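Local coordinates for probable sugar ABC transporter, sugar-binding protein (Streptococcus pneumoniae, PDB 2W7Y) that binds the blood group A-trisaccharide and probably hands such host glycans to an ABC importer for carbohydrate uptake, at residues Gly172-Thr175 and Pro176-Asn180; Gln187-Ala190 and Ser191-Lys194; Gln373-Thr376 and Gln377-Ala381. One frame throughout, in Å; residues are numbered along the deposited sequence.

Interaction 1 (Gly172-Thr175 and Pro176-Asn180); sequences GAKT and PDQWN
T175 and Q178 are joined twice, Q178 N to T175 O and T175 N to Q178 OE1, and these hydrogen bonds close the turn T175-Q178. The first is backbone to backbone: Q178 N donates over 2.7 Å, closing the 3-10 segment 176-178. The second runs back from main chain to side chain, since T175 N points almost straight at Q178 OE1 (3.0 Å, N-H...O 167°), coming in from above the plane of the side-chain carbonyl. With CG anti to its carbonyl carbon (chi1 -57°) and the chain extended beyond it, Q178 brings its amide back beside T175. Glutamine suits the place because it supplies an acceptor at the end of a long arm.

Two other polar contacts are less certain or weaker. T175 OG1 lies only 2.5 Å from D177 OD2, a hydrogen bond so short that the exact distance is doubtful; both side chains point the same way, side by side. W179 NE1 makes a weak bond of 2.8 Å to K174 O, bent to 130° at the hydrogen.

Packing on the indole face comes from the backbone. P176 CA stands 3.5 Å above the W179 ring plane, over its centre, while T175 C covers the same face nearer the rim. Proline's ring restricts phi, which helps it start the 3-10 turn. On the more exposed side, the aliphatic part of K174 crosses Q178 at about a right angle, CB to CB 3.9 Å.

The turn links helix 165-171, which ends at G172 in a Schellman motif, to helix 182-193. W179 packs against F168 and A188 and meets F185 edge-to-face, while P176 rests on L161 and Y163 of strand 157-164.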
# COMPACT_ATOMS: atom_id res chain seq x y z
N GLY A 172 -21.23 6.92 20.31
CA GLY A 172 -21.18 5.83 21.28
C GLY A 172 -20.71 4.55 20.62
O GLY A 172 -21.15 3.46 20.98
N ALA A 173 -19.81 4.68 19.65
CA ALA A 173 -19.35 3.56 18.84
C ALA A 173 -18.05 2.95 19.38
O ALA A 173 -17.16 3.68 19.83
CB ALA A 173 -19.19 3.98 17.39
N LYS A 174 -17.97 1.62 19.34
CA LYS A 174 -16.75 0.89 19.69
C LYS A 174 -15.60 1.36 18.82
O LYS A 174 -15.72 1.43 17.60
CB LYS A 174 -16.95 -0.62 19.50
CG LYS A 174 -17.78 -1.32 20.58
CD LYS A 174 -17.90 -2.80 20.24
CE LYS A 174 -18.79 -3.55 21.22
NZ LYS A 174 -18.03 -3.95 22.43
N THR A 175 -14.47 1.68 19.45
CA THR A 175 -13.28 2.10 18.73
C THR A 175 -12.58 0.86 18.15
O THR A 175 -12.84 -0.25 18.61
CB THR A 175 -12.35 2.95 19.62
OG1 THR A 175 -12.06 2.25 20.83
CG2 THR A 175 -13.01 4.28 19.97
N PRO A 176 -11.71 1.04 17.13
CA PRO A 176 -11.00 -0.08 16.49
C PRO A 176 -10.37 -1.13 17.42
O PRO A 176 -10.37 -2.31 17.09
CB PRO A 176 -9.94 0.62 15.66
CG PRO A 176 -10.62 1.87 15.24
CD PRO A 176 -11.38 2.31 16.46
N ASP A 177 -9.86 -0.70 18.57
CA ASP A 177 -9.28 -1.62 19.56
C ASP A 177 -10.34 -2.50 20.24
O ASP A 177 -10.00 -3.50 20.89
CB ASP A 177 -8.47 -0.86 20.61
CG ASP A 177 -9.30 0.18 21.36
OD1 ASP A 177 -9.37 0.11 22.60
OD2 ASP A 177 -9.89 1.05 20.69
N GLN A 178 -11.62 -2.14 20.08
CA GLN A 178 -12.72 -2.92 20.65
C GLN A 178 -13.39 -3.83 19.62
O GLN A 178 -14.29 -4.60 19.96
CB GLN A 178 -13.78 -1.99 21.28
CG GLN A 178 -13.26 -1.05 22.37
CD GLN A 178 -14.32 -0.08 22.86
OE1 GLN A 178 -14.38 1.08 22.43
NE2 GLN A 178 -15.18 -0.54 23.77
N TRP A 179 -12.95 -3.75 18.37
CA TRP A 179 -13.52 -4.57 17.29
C TRP A 179 -12.92 -5.98 17.29
O TRP A 179 -11.94 -6.24 16.59
CB TRP A 179 -13.31 -3.94 15.91
CG TRP A 179 -13.93 -2.58 15.72
CD1 TRP A 179 -14.93 -2.01 16.45
CD2 TRP A 179 -13.60 -1.64 14.69
NE1 TRP A 179 -15.23 -0.77 15.96
CE2 TRP A 179 -14.43 -0.51 14.88
CE3 TRP A 179 -12.67 -1.64 13.63
CZ2 TRP A 179 -14.36 0.61 14.05
CZ3 TRP A 179 -12.61 -0.52 12.80
CH2 TRP A 179 -13.45 0.59 13.02
N ASN A 180 -13.53 -6.87 18.07
CA ASN A 180 -13.08 -8.26 18.15
C ASN A 180 -13.60 -9.12 17.01
O ASN A 180 -12.99 -10.12 16.65
CB ASN A 180 -13.47 -8.86 19.50
CG ASN A 180 -12.71 -8.23 20.65
OD1 ASN A 180 -11.52 -7.94 20.54
ND2 ASN A 180 -13.40 -8.02 21.77

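Interaction 2 (Gln187-Ala190 and Ser191-Lys194)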
# COMPACT_ATOMS: atom_id res chain seq x y z
N GLN A 187 -21.48 -2.78 13.40
CA GLN A 187 -22.34 -2.15 14.41
C GLN A 187 -21.83 -0.76 14.79
O GLN A 187 -22.62 0.14 15.06
CB GLN A 187 -22.49 -3.05 15.64
CG GLN A 187 -23.35 -4.29 15.38
CD GLN A 187 -23.16 -5.41 16.39
OE1 GLN A 187 -23.34 -6.59 16.07
NE2 GLN A 187 -22.81 -5.05 17.62
N ALA A 188 -20.51 -0.60 14.80
CA ALA A 188 -19.88 0.70 15.03
C ALA A 188 -20.17 1.65 13.88
O ALA A 188 -20.47 2.83 14.08
CB ALA A 188 -18.38 0.53 15.22
N MSE A 189 -20.09 1.11 12.66
CA MSE A 189 -20.40 1.86 11.44
C MSE A 189 -21.86 2.29 11.36
O MSE A 189 -22.15 3.41 10.96
CB MSE A 189 -20.01 1.04 10.21
CG MSE A 189 -18.88 1.62 9.37
SE MSE A 189 -17.28 2.26 10.30
CE MSE A 189 -17.76 4.11 10.64
N ALA A 190 -22.76 1.39 11.74
CA ALA A 190 -24.19 1.68 11.80
C ALA A 190 -24.50 2.82 12.79
O ALA A 190 -25.28 3.72 12.47
CB ALA A 190 -24.98 0.43 12.15
N SER A 191 -23.89 2.77 13.97
CA SER A 191 -24.02 3.81 15.00
C SER A 191 -23.61 5.20 14.51
O SER A 191 -24.27 6.19 14.83
CB SER A 191 -23.19 3.46 16.23
OG SER A 191 -23.58 2.22 16.78
N ILE A 192 -22.52 5.25 13.75
CA ILE A 192 -21.95 6.50 13.25
C ILE A 192 -22.83 7.11 12.16
O ILE A 192 -22.95 8.34 12.06
CB ILE A 192 -20.49 6.29 12.75
CG1 ILE A 192 -19.57 6.11 13.96
CG2 ILE A 192 -20.02 7.46 11.89
CD1 ILE A 192 -18.29 5.39 13.68
N ARG A 193 -23.46 6.25 11.35
CA ARG A 193 -24.37 6.67 10.29
C ARG A 193 -25.69 7.23 10.83
O ARG A 193 -26.39 7.96 10.12
CB ARG A 193 -24.63 5.53 9.30
CG ARG A 193 -23.43 5.16 8.46
CD ARG A 193 -23.78 4.12 7.40
NE ARG A 193 -22.57 3.52 6.84
CZ ARG A 193 -22.12 2.31 7.13
NH1 ARG A 193 -22.78 1.52 7.97
NH2 ARG A 193 -20.99 1.87 6.58
N LYS A 194 -26.02 6.90 12.08
CA LYS A 194 -27.20 7.47 12.75
C LYS A 194 -27.03 8.97 13.03
O LYS A 194 -28.00 9.69 13.25
CB LYS A 194 -27.52 6.72 14.04
CG LYS A 194 -28.27 5.41 13.83
CD LYS A 194 -28.26 4.56 15.09
CE LYS A 194 -28.90 3.20 14.83
NZ LYS A 194 -28.36 2.14 15.73
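R193 folds back along the helix over M189, a selenomethionine one turn earlier, and its side chain can be followed outward from the backbone. CB starts 3.7 Å from M189 O. CG, anti to R193's own carbonyl carbon (chi1 -69°), comes closer to that oxygen, at 3.3 Å. From CG to NE the chain is extended, so CD and NE draw off only slowly and the guanidinium ends with M189 O over one of its faces. CZ and NH1 lie close to both M189 CB and M189 O, and NH2 is the atom that reaches M189 CG, at 3.5 Å. NH2 finds its charged partner outside the turn, in a salt bridge to E249, with N253 OD1 as a further acceptor.

M189 bends at chi2 and chi3, which carries its methyl away from the arginine to I192: CE meets CD1 at 3.3 Å, a tight apolar contact. I192 goes on to cover F168 and A171 of helix 165-171.

On the more exposed side, S191 serves the helix in two ways. Its N makes the usual bond to Q187 O, and its OG donates to the same oxygen over 2.9 Å, the two donors arriving from opposite faces of the carbonyl plane. A side chain this short, with chi1 at -58°, can put its hydroxyl back over the preceding turn.

Chemically, the arginine acts as both hydrocarbon and cation: its methylene groups and guanidinium face lie on the helix and on M189, leaving NH2 to pair with E249 and N253, and E249 probably neutralises the charge.

Interaction 3 (Gln373-Thr376 and Gln377-Ala381); sequences QAIT and QVKNA
Q377 N, V378 N and K379 N donate to Q373 O, A374 O and I375 O in the i to i+4 pattern of an alpha helix, here the closing turns of helix 366-379, with the V378 bond weak and the K379 bond 2.9 Å from K379 N to I375 O. Along one side, I375 and K379 lie side by side and point the same way. The I375 CG2 methyl, anti to its backbone N, lies against the methylenes CD and CE of K379, with CE at 3.7 Å.

Q377 runs back past Q373, its CG 3.3 Å from Q373 O. Its amide is used at both ends: NE2 donates to P295 O on strand 293-296, and OE1 lies 2.9 Å from a water that also sits 3.0 Å from A374 O. The water is thus placed to bridge side chain and helix, though it has further acceptors nearby. V378 packs on A303 and S305, a compact apolar residue facing the sheet.

N380, the first residue past the helix, turns its side chain back onto the last turn. Asparagine is short enough to swing its amide back beside T376, whose CG2 lies close to it: ND2 donates to T376 O over 2.7 Å at 171°, with that oxygen only 4° out of the N380 amide plane.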
# COMPACT_ATOMS: atom_id res chain seq x y z
N GLN A 373 3.47 5.15 16.56
CA GLN A 373 2.29 4.53 17.17
C GLN A 373 1.58 3.62 16.17
O GLN A 373 1.22 2.49 16.50
CB GLN A 373 1.32 5.59 17.70
CG GLN A 373 0.26 5.02 18.63
CD GLN A 373 -0.96 5.92 18.81
OE1 GLN A 373 -0.95 7.10 18.45
NE2 GLN A 373 -2.03 5.35 19.36
N ALA A 374 1.40 4.12 14.95
CA ALA A 374 0.76 3.37 13.88
C ALA A 374 1.57 2.13 13.47
O ALA A 374 1.00 1.06 13.26
CB ALA A 374 0.51 4.27 12.67
N ILE A 375 2.89 2.28 13.38
CA ILE A 375 3.78 1.15 13.07
C ILE A 375 3.75 0.07 14.16
O ILE A 375 3.63 -1.12 13.85
CB ILE A 375 5.24 1.61 12.76
CG1 ILE A 375 5.28 2.46 11.49
CG2 ILE A 375 6.16 0.40 12.62
CD1 ILE A 375 6.59 3.22 11.30
N THR A 376 3.84 0.49 15.42
CA THR A 376 3.81 -0.43 16.57
C THR A 376 2.52 -1.27 16.63
O THR A 376 2.56 -2.44 17.01
CB THR A 376 4.06 0.32 17.92
OG1 THR A 376 5.39 0.85 17.92
CG2 THR A 376 3.90 -0.59 19.13
N GLN A 377 1.40 -0.68 16.23
CA GLN A 377 0.12 -1.39 16.17
C GLN A 377 0.14 -2.55 15.17
O GLN A 377 -0.35 -3.64 15.49
CB GLN A 377 -1.02 -0.43 15.84
CG GLN A 377 -1.41 0.50 16.97
CD GLN A 377 -2.51 1.45 16.57
OE1 GLN A 377 -2.83 1.58 15.39
NE2 GLN A 377 -3.11 2.12 17.55
N VAL A 378 0.69 -2.30 13.99
CA VAL A 378 0.80 -3.31 12.93
C VAL A 378 1.80 -4.39 13.31
O VAL A 378 1.56 -5.58 13.09
CB VAL A 378 1.18 -2.67 11.56
CG1 VAL A 378 1.37 -3.74 10.49
CG2 VAL A 378 0.15 -1.65 11.12
N LYS A 379 2.92 -3.98 13.91
CA LYS A 379 3.95 -4.90 14.39
C LYS A 379 3.46 -5.82 15.51
O LYS A 379 4.02 -6.89 15.73
CB LYS A 379 5.18 -4.12 14.87
CG LYS A 379 6.07 -3.58 13.76
CD LYS A 379 7.28 -2.85 14.33
CE LYS A 379 8.32 -2.54 13.26
NZ LYS A 379 8.89 -3.78 12.65
N ASN A 380 2.41 -5.39 16.21
CA ASN A 380 1.86 -6.14 17.35
C ASN A 380 0.45 -6.68 17.10
O ASN A 380 -0.27 -7.05 18.03
CB ASN A 380 1.91 -5.30 18.63
CG ASN A 380 3.33 -5.08 19.12
OD1 ASN A 380 3.88 -5.91 19.84
ND2 ASN A 380 3.92 -3.96 18.73
N ALA A 381 0.06 -6.71 15.82
CA ALA A 381 -1.21 -7.30 15.40
C ALA A 381 -1.23 -8.80 15.68
O ALA A 381 -0.18 -9.46 15.64
CB ALA A 381 -1.43 -7.04 13.91
O HOH W 1 -1.95 0.91 12.68

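In the fold
Interactions 1 and 2 are neighbours, their centres about 11 Å apart, and they touch through A188: W179 NE1 of the turn lies 3.5 Å from A188 CB on the helix that follows. A173 CB adds a second bridge, packing against A188 O and I192 CG1. Together they join the end of helix 165-171 to helix 182-193. Interaction 3 stands apart, its centre about 17 Å from that of interaction 1 and about 25 Å from that of interaction 2, with no direct touch to either. Side chains of interactions 1 and 3 both rest on strand 157-164. Of the bound glycan, the galactose is about 9 Å from the I375 side chain of interaction 3, too far for contact.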